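Local structure of argininosuccinate lyase (Chelativorans sp., 6RXA) at the interface of chains A and B and the interface of chains A and C. The protein cleaves C-N bonds as EDDS lyase, a member of the aspartase/fumarase superfamily, and is here a variant engineered for enantioselective synthesis of chiral synthons for dipeptide sweeteners. Residues are numbered along the deposited sequence; one frame, centred on the assembly and turned at random. Chains: chain A/B/C, Argininosuccinate lyase.

Contact 1: the interface of chains A and B. Residues chain A 166, 170, 447-449; chain B 203-204, 227-229.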
loop_
_atom_site.group_PDB
_atom_site.type_symbol
_atom_site.label_atom_id
_atom_site.label_comp_id
_atom_site.label_asym_id
_atom_site.label_seq_id
_atom_site.Cartn_x
_atom_site.Cartn_y
_atom_site.Cartn_z
ATOM N N ILE A 166 13.612 -33.959 -0.527
ATOM C CA ILE A 166 12.377 -34.098 -1.290
ATOM C C ILE A 166 12.765 -34.469 -2.718
ATOM O O ILE A 166 13.868 -34.962 -2.964
ATOM C CB ILE A 166 11.544 -32.803 -1.252
ATOM C CG1 ILE A 166 12.328 -31.640 -1.856
ATOM C CG2 ILE A 166 11.118 -32.479 0.169
ATOM C CD1 ILE A 166 11.441 -30.490 -2.337
ATOM N N HIS A 170 8.041 -33.113 -6.228
ATOM C CA HIS A 170 7.295 -32.736 -5.031
ATOM C C HIS A 170 7.217 -31.224 -4.872
ATOM O O HIS A 170 6.152 -30.675 -4.569
ATOM C CB HIS A 170 7.978 -33.388 -3.831
ATOM C CG HIS A 170 7.380 -33.026 -2.514
ATOM N ND1 HIS A 170 8.065 -32.280 -1.581
ATOM C CD2 HIS A 170 6.175 -33.311 -1.965
ATOM C CE1 HIS A 170 7.300 -32.113 -0.516
ATOM N NE2 HIS A 170 6.150 -32.732 -0.723
ATOM N N GLY A 447 0.671 -35.850 0.185
ATOM C CA GLY A 447 1.397 -34.607 -0.003
ATOM C C GLY A 447 2.880 -34.661 0.263
ATOM O O GLY A 447 3.534 -33.615 0.304
ATOM N N MET A 448 3.432 -35.850 0.455
ATOM C CA MET A 448 4.828 -36.058 0.810
ATOM C C MET A 448 5.619 -36.454 -0.428
ATOM O O MET A 448 5.051 -36.769 -1.475
ATOM C CB MET A 448 4.894 -37.108 1.913
ATOM C CG MET A 448 4.054 -36.688 3.119
ATOM S SD MET A 448 4.281 -37.795 4.515
ATOM C CE MET A 448 2.936 -37.281 5.592
ATOM N N PRO A 449 6.957 -36.411 -0.355
ATOM C CA PRO A 449 7.763 -36.481 -1.587
ATOM C C PRO A 449 7.984 -37.866 -2.191
ATOM O O PRO A 449 8.525 -37.940 -3.307
ATOM C CB PRO A 449 9.098 -35.846 -1.176
ATOM C CG PRO A 449 9.181 -36.082 0.315
ATOM C CD PRO A 449 7.749 -35.891 0.778
ATOM N N THR B 203 7.974 -29.395 6.529
ATOM C CA THR B 203 7.776 -28.969 5.149
ATOM C C THR B 203 7.770 -30.161 4.189
ATOM O O THR B 203 7.455 -29.992 3.011
ATOM C CB THR B 203 8.876 -28.005 4.687
ATOM O OG1 THR B 203 8.604 -27.575 3.341
ATOM C CG2 THR B 203 10.254 -28.687 4.742
ATOM N N ALA B 204 8.144 -31.357 4.654
ATOM C CA ALA B 204 8.304 -32.515 3.776
ATOM C C ALA B 204 7.570 -33.750 4.287
ATOM O O ALA B 204 7.853 -34.863 3.840
ATOM C CB ALA B 204 9.789 -32.839 3.558
ATOM N N ASN B 227 -0.216 -30.911 -0.304
ATOM C CA ASN B 227 1.234 -30.888 -0.448
ATOM C C ASN B 227 1.892 -30.284 0.790
ATOM O O ASN B 227 1.454 -29.254 1.308
ATOM C CB ASN B 227 1.605 -30.112 -1.706
ATOM C CG ASN B 227 3.087 -30.021 -1.904
ATOM O OD1 ASN B 227 3.742 -29.178 -1.292
ATOM N ND2 ASN B 227 3.633 -30.879 -2.770
ATOM N N SER B 228 2.929 -30.970 1.285
ATOM C CA SER B 228 3.540 -30.597 2.559
ATOM C C SER B 228 4.238 -29.243 2.501
ATOM O O SER B 228 4.267 -28.528 3.511
ATOM C CB SER B 228 4.525 -31.670 3.012
ATOM O OG SER B 228 5.547 -31.860 2.050
ATOM N N ILE B 229 4.813 -28.866 1.353
ATOM C CA ILE B 229 5.373 -27.524 1.229
ATOM C C ILE B 229 4.255 -26.494 1.282
ATOM O O ILE B 229 4.338 -25.498 2.007
ATOM C CB ILE B 229 6.221 -27.379 -0.049
ATOM C CG1 ILE B 229 7.467 -28.253 0.026
ATOM C CG2 ILE B 229 6.593 -25.915 -0.276
ATOM C CD1 ILE B 229 8.021 -28.568 -1.349
#
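A:His170 reaches from the start of helix 168-193 of one subunit to B:Ser228, the first residue of helix 228-233 in the next, with A:Gly447 beside them. CG of the histidine is anti to its backbone N (chi1 176°), and this carries the ring from CB toward chain B. ND1 and CE1 run past the CD1 methyl of B:Ile229, which stands 3.7 Å from CE1. CD2, on the other flank, passes the amide of B:Asn227, whose plane is turned 26° from the ring. That amide also spans the interface, its ND2 donating to the backbone O of A:His170 at 3.1 Å, somewhat tilted from the carbonyl plane. At the tip, NE2 donates within the ring plane to A:Gly447 O at 2.9 Å; its bond to the hydroxyl OG of B:Ser228 is weak and strongly bent. Chain A supports the ring too: A:Pro449 CB lies against one face, toward the rim, and A:Ile166 CD1 meets the edge. A:Gly447 O accepts from both subunits: from A:His170 NE2, from B:Ser228 N at 2.9 Å and, at a longer 3.2 Å, from B:Ser228 OG. The amide donor belongs to the helix start, so the helix end may polarise this carbonyl further. B:Ser228 OG also donates to B:Thr203 O at 2.8 Å, from above that carbonyl's plane, so its one hydrogen is shared or alternates between the two acceptors. An alanine in place of A:His170 would probably leave A:Gly447 O without the NE2 donor, open a gap beside B:Ile229, and let the loop 447-449 shift against chain B. Apolar contact continues along the rim, where the CD1 methyls of A:Ile166 and B:Ile229 meet with their side chains at about a right angle. Farther on, A:Ile166 CG2 touches the methyl CB of B:Ala204 at 3.7 Å.

Contact 2: the interface of chains A and C. Residues chain A 162-163, 364-365, 367-368, 393; chain C 283-286.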
loop_
_atom_site.group_PDB
_atom_site.type_symbol
_atom_site.label_atom_id
_atom_site.label_comp_id
_atom_site.label_asym_id
_atom_site.label_seq_id
_atom_site.Cartn_x
_atom_site.Cartn_y
_atom_site.Cartn_z
ATOM N N GLU A 162 18.935 -25.516 4.390
ATOM C CA GLU A 162 18.558 -26.857 3.955
ATOM C C GLU A 162 17.806 -27.570 5.064
ATOM O O GLU A 162 18.265 -27.608 6.217
ATOM C CB GLU A 162 19.795 -27.674 3.579
ATOM C CG GLU A 162 20.556 -27.134 2.382
ATOM C CD GLU A 162 21.533 -28.121 1.782
ATOM O OE1 GLU A 162 21.494 -29.307 2.158
ATOM O OE2 GLU A 162 22.353 -27.696 0.922
ATOM N N ALA A 163 16.652 -28.144 4.712
ATOM C CA ALA A 163 15.729 -28.725 5.691
ATOM C C ALA A 163 15.705 -30.247 5.630
ATOM O O ALA A 163 16.217 -30.897 6.550
ATOM C CB ALA A 163 14.333 -28.116 5.529
ATOM N N TYR A 364 23.486 -32.437 5.661
ATOM C CA TYR A 364 22.841 -32.688 6.960
ATOM C C TYR A 364 21.326 -32.592 6.941
ATOM O O TYR A 364 20.706 -32.649 8.034
ATOM C CB TYR A 364 23.431 -31.855 8.105
ATOM C CG TYR A 364 24.947 -31.915 8.158
ATOM C CD1 TYR A 364 25.604 -33.081 8.514
ATOM C CD2 TYR A 364 25.715 -30.805 7.817
ATOM C CE1 TYR A 364 26.986 -33.141 8.539
ATOM C CE2 TYR A 364 27.091 -30.857 7.841
ATOM C CZ TYR A 364 27.720 -32.021 8.208
ATOM O OH TYR A 364 29.100 -32.068 8.234
ATOM N N SER A 365 20.682 -32.500 5.781
ATOM C CA SER A 365 19.227 -32.540 5.732
ATOM C C SER A 365 18.653 -33.894 6.150
ATOM O O SER A 365 17.442 -33.981 6.401
ATOM C CB SER A 365 18.742 -32.153 4.334
ATOM O OG SER A 365 18.955 -33.199 3.414
ATOM N N MET A 367 19.247 -35.379 8.935
ATOM C CA MET A 367 19.359 -35.572 10.377
ATOM C C MET A 367 18.012 -35.844 11.050
ATOM O O MET A 367 17.984 -36.479 12.112
ATOM C CB MET A 367 20.054 -34.382 11.034
ATOM C CG MET A 367 21.512 -34.236 10.659
ATOM S SD MET A 367 22.509 -35.656 11.141
ATOM C CE MET A 367 22.898 -36.354 9.534
ATOM N N THR A 368 16.898 -35.375 10.479
ATOM C CA THR A 368 15.606 -35.706 11.072
ATOM C C THR A 368 15.382 -37.208 11.047
ATOM O O THR A 368 14.965 -37.803 12.045
ATOM C CB THR A 368 14.453 -35.019 10.349
ATOM O OG1 THR A 368 14.564 -33.602 10.458
ATOM C CG2 THR A 368 13.128 -35.452 10.994
ATOM N N VAL A 393 25.782 -33.367 14.563
ATOM C CA VAL A 393 26.035 -32.384 13.514
ATOM C C VAL A 393 27.156 -31.439 13.917
ATOM O O VAL A 393 28.023 -31.100 13.108
ATOM C CB VAL A 393 24.759 -31.594 13.176
ATOM C CG1 VAL A 393 25.088 -30.459 12.209
ATOM C CG2 VAL A 393 23.729 -32.494 12.577
ATOM N N MET C 283 14.340 -30.468 13.208
ATOM C CA MET C 283 15.530 -30.708 12.398
ATOM C C MET C 283 16.787 -30.308 13.159
ATOM O O MET C 283 17.078 -29.108 13.270
ATOM C CB MET C 283 15.421 -29.894 11.100
ATOM C CG MET C 283 14.314 -30.351 10.168
ATOM S SD MET C 283 14.018 -29.266 8.763
ATOM C CE MET C 283 13.292 -27.832 9.552
ATOM N N PRO C 284 17.567 -31.251 13.690
ATOM C CA PRO C 284 18.667 -30.857 14.585
ATOM C C PRO C 284 19.810 -30.152 13.896
ATOM O O PRO C 284 20.624 -29.512 14.583
ATOM C CB PRO C 284 19.132 -32.184 15.209
ATOM C CG PRO C 284 18.032 -33.167 14.912
ATOM C CD PRO C 284 17.422 -32.715 13.605
ATOM N N GLN C 285 19.924 -30.246 12.567
ATOM C CA GLN C 285 21.007 -29.575 11.871
ATOM C C GLN C 285 20.809 -28.067 11.747
ATOM O O GLN C 285 21.763 -27.372 11.379
ATOM C CB GLN C 285 21.225 -30.178 10.468
ATOM C CG GLN C 285 20.330 -29.651 9.348
ATOM C CD GLN C 285 18.951 -30.257 9.311
ATOM O OE1 GLN C 285 18.583 -31.075 10.147
ATOM N NE2 GLN C 285 18.153 -29.826 8.328
ATOM N N LYS C 286 19.620 -27.534 12.034
ATOM C CA LYS C 286 19.345 -26.155 11.660
ATOM C C LYS C 286 20.098 -25.148 12.531
ATOM O O LYS C 286 20.063 -25.207 13.765
ATOM C CB LYS C 286 17.853 -25.839 11.718
ATOM C CG LYS C 286 17.019 -26.373 10.576
ATOM C CD LYS C 286 17.529 -25.875 9.234
ATOM C CE LYS C 286 16.396 -25.683 8.238
ATOM N NZ LYS C 286 15.599 -24.491 8.570
HETATM O O HOH W 1 16.800 -32.835 8.952
#
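C:Gln285 plugs into chain A, its amide held by backbone carbonyls of strand 161-167. NE2 donates to A:Ala163 O at 2.8 Å and to A:Glu162 O at 3.1 Å; the latter acceptor lies in the amide plane and its bond is the straighter (154° at H). Consecutive carbonyls thus read the NH2 end, while OE1 faces a bridging water 2.8 Å away. This water also bonds to A:Ala163 O, A:Ser365 O, and the N and OG1 of A:Thr368, tying the strand, the loop at A:Ser365 and the start of helix 367-378 to the glutamine and fixing the amide's rotation. A:Tyr364 O sits over the amide face, 3.2 Å from C:Gln285 CD, a contact without a hydrogen bond. Apolar groups enclose the stem: C:Gln285 CB packs on A:Tyr364 CB at 3.6 Å and on A:Val393 CG2, with A:Met367 CG nearby. CG lies between backbone N and carbonyl carbon (chi1 84°), and the bend at chi2 turns the amide back toward the strand. Ahead of the glutamine in the chain, C:Met283 SD meets A:Ala163 CB at 3.4 Å, and C:Pro284 CD packs on A:Met367 CB. These chain C residues belong to the superfamily's signature loop, here SSIMPQKKN, which includes C:Lys286, a fumarate- and succinate-binding residue, and they lodge between strand 161-167 and helices 367-378 and 382-399 of chain A.

About 16 Å separates the centres of contact 1 and contact 2, and chain A serves both through strand 161-167: its beginning receives chain C, its end faces chain B, and helix 168-193 follows at once. A single short stretch of one subunit therefore touches two neighbours of the four-chain assembly. Each patch is repeated with chains exchanged by its two-fold axis. Active sites in this superfamily are built from three subunits, so contact 2, which holds part of the signature loop, probably helps place it, while contact 1 may steady the end of the strand and the start of helix 168-193.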